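Local coordinates for protein peptide chain release factor subunit 1 (Methanosarcina mazei, PDB 3IR9) that probably directs translation termination at the stop codons UAA, UAG and UGA, this chain being its C-terminal domain, a zinc-bearing part of the release factor, at residues T78-C81 against Y86-K89; D130-K135 against I159-T164. All coordinates share one frame; numbering follows the deposited sequence.

Contact 1: residues T78-C81 against Y86-K89. With ZN (zinc ion), chain C.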
loop_
_atom_site.group_PDB
_atom_site.type_symbol
_atom_site.label_atom_id
_atom_site.label_comp_id
_atom_site.label_asym_id
_atom_site.label_seq_id
_atom_site.Cartn_x
_atom_site.Cartn_y
_atom_site.Cartn_z
ATOM N N THR A 78 1.902 22.529 19.651
ATOM C CA THR A 78 2.158 23.836 20.234
ATOM C C THR A 78 1.007 24.210 21.157
ATOM O O THR A 78 -0.161 23.952 20.857
ATOM C CB THR A 78 2.340 24.933 19.164
ATOM O OG1 THR A 78 3.465 24.621 18.333
ATOM C CG2 THR A 78 2.555 26.286 19.820
ATOM N N THR A 79 1.346 24.807 22.291
ATOM C CA THR A 79 0.343 25.315 23.211
ATOM C C THR A 79 0.725 26.740 23.638
ATOM O O THR A 79 1.907 27.086 23.690
ATOM C CB THR A 79 0.176 24.378 24.438
ATOM O OG1 THR A 79 1.278 24.545 25.337
ATOM C CG2 THR A 79 0.115 22.916 23.998
ATOM N N LYS A 80 -0.271 27.570 23.920
ATOM C CA LYS A 80 -0.011 28.946 24.325
ATOM C C LYS A 80 -1.017 29.443 25.370
ATOM O O LYS A 80 -2.202 29.111 25.323
ATOM C CB LYS A 80 -0.011 29.873 23.107
ATOM C CG LYS A 80 0.936 29.444 21.999
ATOM C CD LYS A 80 0.847 30.404 20.833
ATOM C CE LYS A 80 1.478 29.816 19.590
ATOM N NZ LYS A 80 1.133 30.615 18.383
ATOM N N CYS A 81 -0.536 30.240 26.318
ATOM C CA CYS A 81 -1.396 30.746 27.374
ATOM C C CYS A 81 -2.325 31.832 26.849
ATOM O O CYS A 81 -1.933 32.685 26.051
ATOM C CB CYS A 81 -0.576 31.266 28.554
ATOM S SG CYS A 81 -1.596 31.792 29.929
ATOM N N TYR A 86 3.186 32.910 28.060
ATOM C CA TYR A 86 3.659 31.535 28.189
ATOM C C TYR A 86 3.358 30.702 26.939
ATOM O O TYR A 86 2.292 30.836 26.334
ATOM C CB TYR A 86 3.073 30.851 29.433
ATOM C CG TYR A 86 3.555 29.422 29.583
ATOM C CD1 TYR A 86 4.834 29.145 30.050
ATOM C CD2 TYR A 86 2.745 28.350 29.228
ATOM C CE1 TYR A 86 5.293 27.843 30.168
ATOM C CE2 TYR A 86 3.194 27.038 29.347
ATOM C CZ TYR A 86 4.470 26.792 29.820
ATOM O OH TYR A 86 4.928 25.495 29.951
ATOM N N GLU A 87 4.308 29.852 26.553
ATOM C CA GLU A 87 4.091 28.869 25.490
ATOM C C GLU A 87 5.012 27.664 25.661
ATOM O O GLU A 87 6.038 27.735 26.338
ATOM C CB GLU A 87 4.296 29.484 24.098
ATOM C CG GLU A 87 5.675 29.208 23.501
ATOM C CD GLU A 87 5.865 29.810 22.119
ATOM O OE1 GLU A 87 6.759 29.336 21.387
ATOM O OE2 GLU A 87 5.130 30.759 21.766
ATOM N N ASN A 88 4.637 26.551 25.045
ATOM C CA ASN A 88 5.514 25.390 24.975
ATOM C C ASN A 88 5.191 24.540 23.753
ATOM O O ASN A 88 4.083 24.607 23.219
ATOM C CB ASN A 88 5.432 24.551 26.255
ATOM C CG ASN A 88 4.163 23.719 26.337
ATOM O OD1 ASN A 88 3.998 22.741 25.610
ATOM N ND2 ASN A 88 3.269 24.093 27.244
ATOM N N LYS A 89 6.170 23.763 23.296
ATOM C CA LYS A 89 5.958 22.803 22.222
ATOM C C LYS A 89 6.486 21.478 22.710
ATOM O O LYS A 89 7.236 21.426 23.683
ATOM C CB LYS A 89 6.699 23.205 20.940
ATOM C CG LYS A 89 6.314 24.558 20.368
ATOM C CD LYS A 89 7.217 24.912 19.209
ATOM C CE LYS A 89 7.446 26.405 19.135
ATOM N NZ LYS A 89 6.166 27.141 19.008
HETATM ZN ZN ZN C . -0.264 32.551 31.775
#
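Thr79 and Asn88 form the central hydrogen-bonded pair of an antiparallel beta hairpin, strands 75-81 and 87-92, whose turn end lies beside the zinc site. The evidence for the pairing is reciprocal: Thr79 N donates to Asn88 O at 2.9 Å and Asn88 N returns a bond to Thr79 O at 3.1 Å. Two residues further toward the turn, Cys81 N meets Tyr86 O at 2.9 Å, almost straight, with 175° at the hydrogen.

The tight part is the Thr79-Asn88 face. Both side chains use the position between backbone N and carbonyl carbon (chi1 76° in each), which brings Asn88 ND2 to 2.8 Å from Thr79 OG1; the angle is too poor for a hydrogen bond, so this is close polar packing. At the turn end Cys81 CB lies 3.8 Å from Tyr86 CB and comes to the edge of the tyrosine ring, near its plane. Tyr86 also rests on Leu113 of strand 113-120 and on Pro107 of the loop carrying Cys106 and Cys109.

The other face is looser and open to solvent. Lys80 and Glu87 run side by side, their side chains meeting most closely where Lys80 CG comes to 4.0 Å from Glu87 CB, while Lys89 NZ turns back along its own strand to a weak salt bridge with Glu87. Thr78 lies alongside Lys89, OG1 against its CG at 3.5 Å, with both OG1 and CG2 flanking its amine. A glycine in place of Thr78 would probably leave the bent Lys89 chain without this lateral support and freer to swing.

Cys106 and Cys109 bind the same zinc, and Cys84 is the fourth cysteine assigned to the site. This hairpin contributes Cys81, its SG anti to the backbone N (chi1 -176°) and bound to zinc at 2.4 Å.

Contact 2: residues D130-K135 against I159-T164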
loop_
_atom_site.group_PDB
_atom_site.type_symbol
_atom_site.label_atom_id
_atom_site.label_comp_id
_atom_site.label_asym_id
_atom_site.label_seq_id
_atom_site.Cartn_x
_atom_site.Cartn_y
_atom_site.Cartn_z
ATOM N N ASP A 130 12.651 22.944 3.480
ATOM C CA ASP A 130 12.357 23.767 2.314
ATOM C C ASP A 130 12.865 25.192 2.529
ATOM O O ASP A 130 13.494 25.788 1.651
ATOM C CB ASP A 130 10.852 23.771 2.043
ATOM C CG ASP A 130 10.526 23.833 0.565
ATOM O OD1 ASP A 130 10.744 22.819 -0.137
ATOM O OD2 ASP A 130 10.042 24.892 0.111
ATOM N N LYS A 131 12.583 25.727 3.711
ATOM C CA LYS A 131 13.052 27.050 4.107
ATOM C C LYS A 131 14.543 27.264 3.811
ATOM O O LYS A 131 14.906 28.209 3.106
ATOM C CB LYS A 131 12.719 27.296 5.589
ATOM C CG LYS A 131 13.838 27.875 6.447
ATOM C CD LYS A 131 13.542 27.625 7.926
ATOM C CE LYS A 131 14.810 27.593 8.776
ATOM N NZ LYS A 131 15.297 28.953 9.135
ATOM N N SER A 132 15.393 26.372 4.320
ATOM C CA SER A 132 16.845 26.536 4.204
ATOM C C SER A 132 17.440 25.868 2.964
ATOM O O SER A 132 18.653 25.694 2.874
ATOM C CB SER A 132 17.562 26.046 5.478
ATOM O OG SER A 132 17.546 24.632 5.611
ATOM N N ASN A 133 16.586 25.506 2.010
ATOM C CA ASN A 133 17.030 24.832 0.791
ATOM C C ASN A 133 17.616 23.447 1.028
ATOM O O ASN A 133 18.231 22.863 0.132
ATOM C CB ASN A 133 18.038 25.688 0.027
ATOM C CG ASN A 133 17.467 26.247 -1.247
ATOM O OD1 ASN A 133 18.169 26.362 -2.252
ATOM N ND2 ASN A 133 16.184 26.590 -1.222
ATOM N N ALA A 134 17.433 22.933 2.238
ATOM C CA ALA A 134 17.832 21.571 2.542
ATOM C C ALA A 134 17.134 20.624 1.569
ATOM O O ALA A 134 15.997 20.874 1.151
ATOM C CB ALA A 134 17.487 21.214 3.990
ATOM N N LYS A 135 17.828 19.551 1.198
ATOM C CA LYS A 135 17.242 18.495 0.376
ATOM C C LYS A 135 16.455 17.506 1.250
ATOM O O LYS A 135 16.946 17.048 2.285
ATOM C CB LYS A 135 18.330 17.775 -0.438
ATOM C CG LYS A 135 18.908 18.600 -1.597
ATOM C CD LYS A 135 19.987 17.836 -2.375
ATOM C CE LYS A 135 21.392 18.302 -2.013
ATOM N NZ LYS A 135 21.711 19.637 -2.599
ATOM N N ILE A 159 22.640 14.973 7.114
ATOM C CA ILE A 159 24.003 15.357 6.799
ATOM C C ILE A 159 24.035 16.878 6.790
ATOM O O ILE A 159 23.162 17.526 6.208
ATOM C CB ILE A 159 24.433 14.815 5.431
ATOM C CG1 ILE A 159 24.342 13.287 5.417
ATOM C CG2 ILE A 159 25.836 15.286 5.094
ATOM C CD1 ILE A 159 24.371 12.692 4.024
ATOM N N LEU A 160 25.031 17.451 7.452
ATOM C CA LEU A 160 25.096 18.894 7.604
ATOM C C LEU A 160 26.017 19.527 6.564
ATOM O O LEU A 160 26.861 18.854 5.972
ATOM C CB LEU A 160 25.555 19.256 9.021
ATOM C CG LEU A 160 24.927 18.427 10.142
ATOM C CD1 LEU A 160 25.392 18.908 11.511
ATOM C CD2 LEU A 160 23.410 18.463 10.035
ATOM N N ARG A 161 25.835 20.825 6.341
ATOM C CA ARG A 161 26.692 21.583 5.436
ATOM C C ARG A 161 28.027 21.879 6.109
ATOM O O ARG A 161 29.077 21.888 5.462
ATOM C CB ARG A 161 26.004 22.884 5.021
ATOM C CG ARG A 161 24.854 22.698 4.042
ATOM C CD ARG A 161 23.932 23.907 4.018
ATOM N NE ARG A 161 22.921 23.800 2.968
ATOM C CZ ARG A 161 21.745 24.418 2.992
ATOM N NH1 ARG A 161 21.418 25.191 4.018
ATOM N NH2 ARG A 161 20.895 24.260 1.985
ATOM N N TYR A 162 27.969 22.109 7.417
ATOM C CA TYR A 162 29.159 22.354 8.233
ATOM C C TYR A 162 29.036 21.747 9.646
ATOM O O TYR A 162 27.971 21.256 10.038
ATOM C CB TYR A 162 29.504 23.860 8.283
ATOM C CG TYR A 162 28.355 24.806 8.632
ATOM C CD1 TYR A 162 28.306 25.456 9.865
ATOM C CD2 TYR A 162 27.335 25.071 7.720
ATOM C CE1 TYR A 162 27.268 26.324 10.186
ATOM C CE2 TYR A 162 26.294 25.939 8.035
ATOM C CZ TYR A 162 26.266 26.562 9.269
ATOM O OH TYR A 162 25.232 27.423 9.587
ATOM N N ASN A 163 30.132 21.766 10.397
ATOM C CA ASN A 163 30.129 21.258 11.771
ATOM C C ASN A 163 29.685 22.324 12.771
ATOM O O ASN A 163 30.457 23.208 13.137
ATOM C CB ASN A 163 31.509 20.705 12.160
ATOM C CG ASN A 163 31.512 20.023 13.525
ATOM O OD1 ASN A 163 30.460 19.823 14.140
ATOM N ND2 ASN A 163 32.702 19.656 13.998
ATOM N N THR A 164 28.435 22.240 13.208
ATOM C CA THR A 164 27.931 23.152 14.224
ATOM C C THR A 164 28.427 22.702 15.588
ATOM O O THR A 164 28.375 23.458 16.560
ATOM C CB THR A 164 26.393 23.171 14.248
ATOM O OG1 THR A 164 25.900 21.837 14.422
ATOM C CG2 THR A 164 25.842 23.735 12.950
#
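Arg161 reaches from just past the end of strand 156-160 to the backbone carbonyl of Ser132, in the turn that links helix 121-131 to strand 135-139 of the alpha/beta core of eRF1 domain 3. In the mixed sheet, strand 63-69 lies between strands 156-160 and 135-139, so the arginine joins the segment after strand 156-160 to the turn after helix 121-131, across strand 63-69.

Hydrogen bonds carry the contact. Both terminal nitrogens of the guanidinium converge on one acceptor: NH2 to Ser132 O at 2.8 Å and NH1 to the same oxygen at 3.0 Å. The oxygen lies only 4° out of the guanidinium plane, and both donors lie in the carbonyl plane, so the two flat groups meet end-on, the paired bonds sharing one oxygen and centring the guanidinium on it. An extended chain from CG to NE gives the arginine its span. NH1 also has a weak hydrogen bond to Asn61 O.

Van der Waals contact is slight by comparison. Asn133 CB approaches Arg161 NH2 at 3.7 Å, and the carbonyl carbon of Asn133 lies obliquely to the guanidinium.

The backbone turn is consistent with an oxygen turned out of the helix. Ser132 is the first residue to leave helical geometry, and Asn133 follows with a positive phi of 65°, while Asn133 N still bonds to Asp130 O.

Electrostatically, a positive group at the C-terminal end of a helix is likely to be favoured by the carbonyls there. Asp64 touches the Arg161 side chain and has a weak, long ion pair with Lys135, so it may temper the like charges of Lys135 NZ and Arg161 NH2, 6.6 Å apart.

Contacts 1 and 2 do not touch: their centres are 27 Å apart and their nearest atoms about 13 Å. Contact 1 lies in the zinc-binding beta extension, its centre 22 Å from the centre of the chain, whereas contact 2 belongs to the alpha/beta core, 14 Å from that centre. Strand 113-120 is the last leg of the chain path between them. It pairs with the 78-81 strand through backbone bonds from Thr78 and Lys80, then leads directly into helix 121-131, whose C-terminal end opens contact 2. Of the two, contact 1 alone supplies a zinc ligand; contact 2 joins the end of a strand to the turn after a helix in the core, with no bound group.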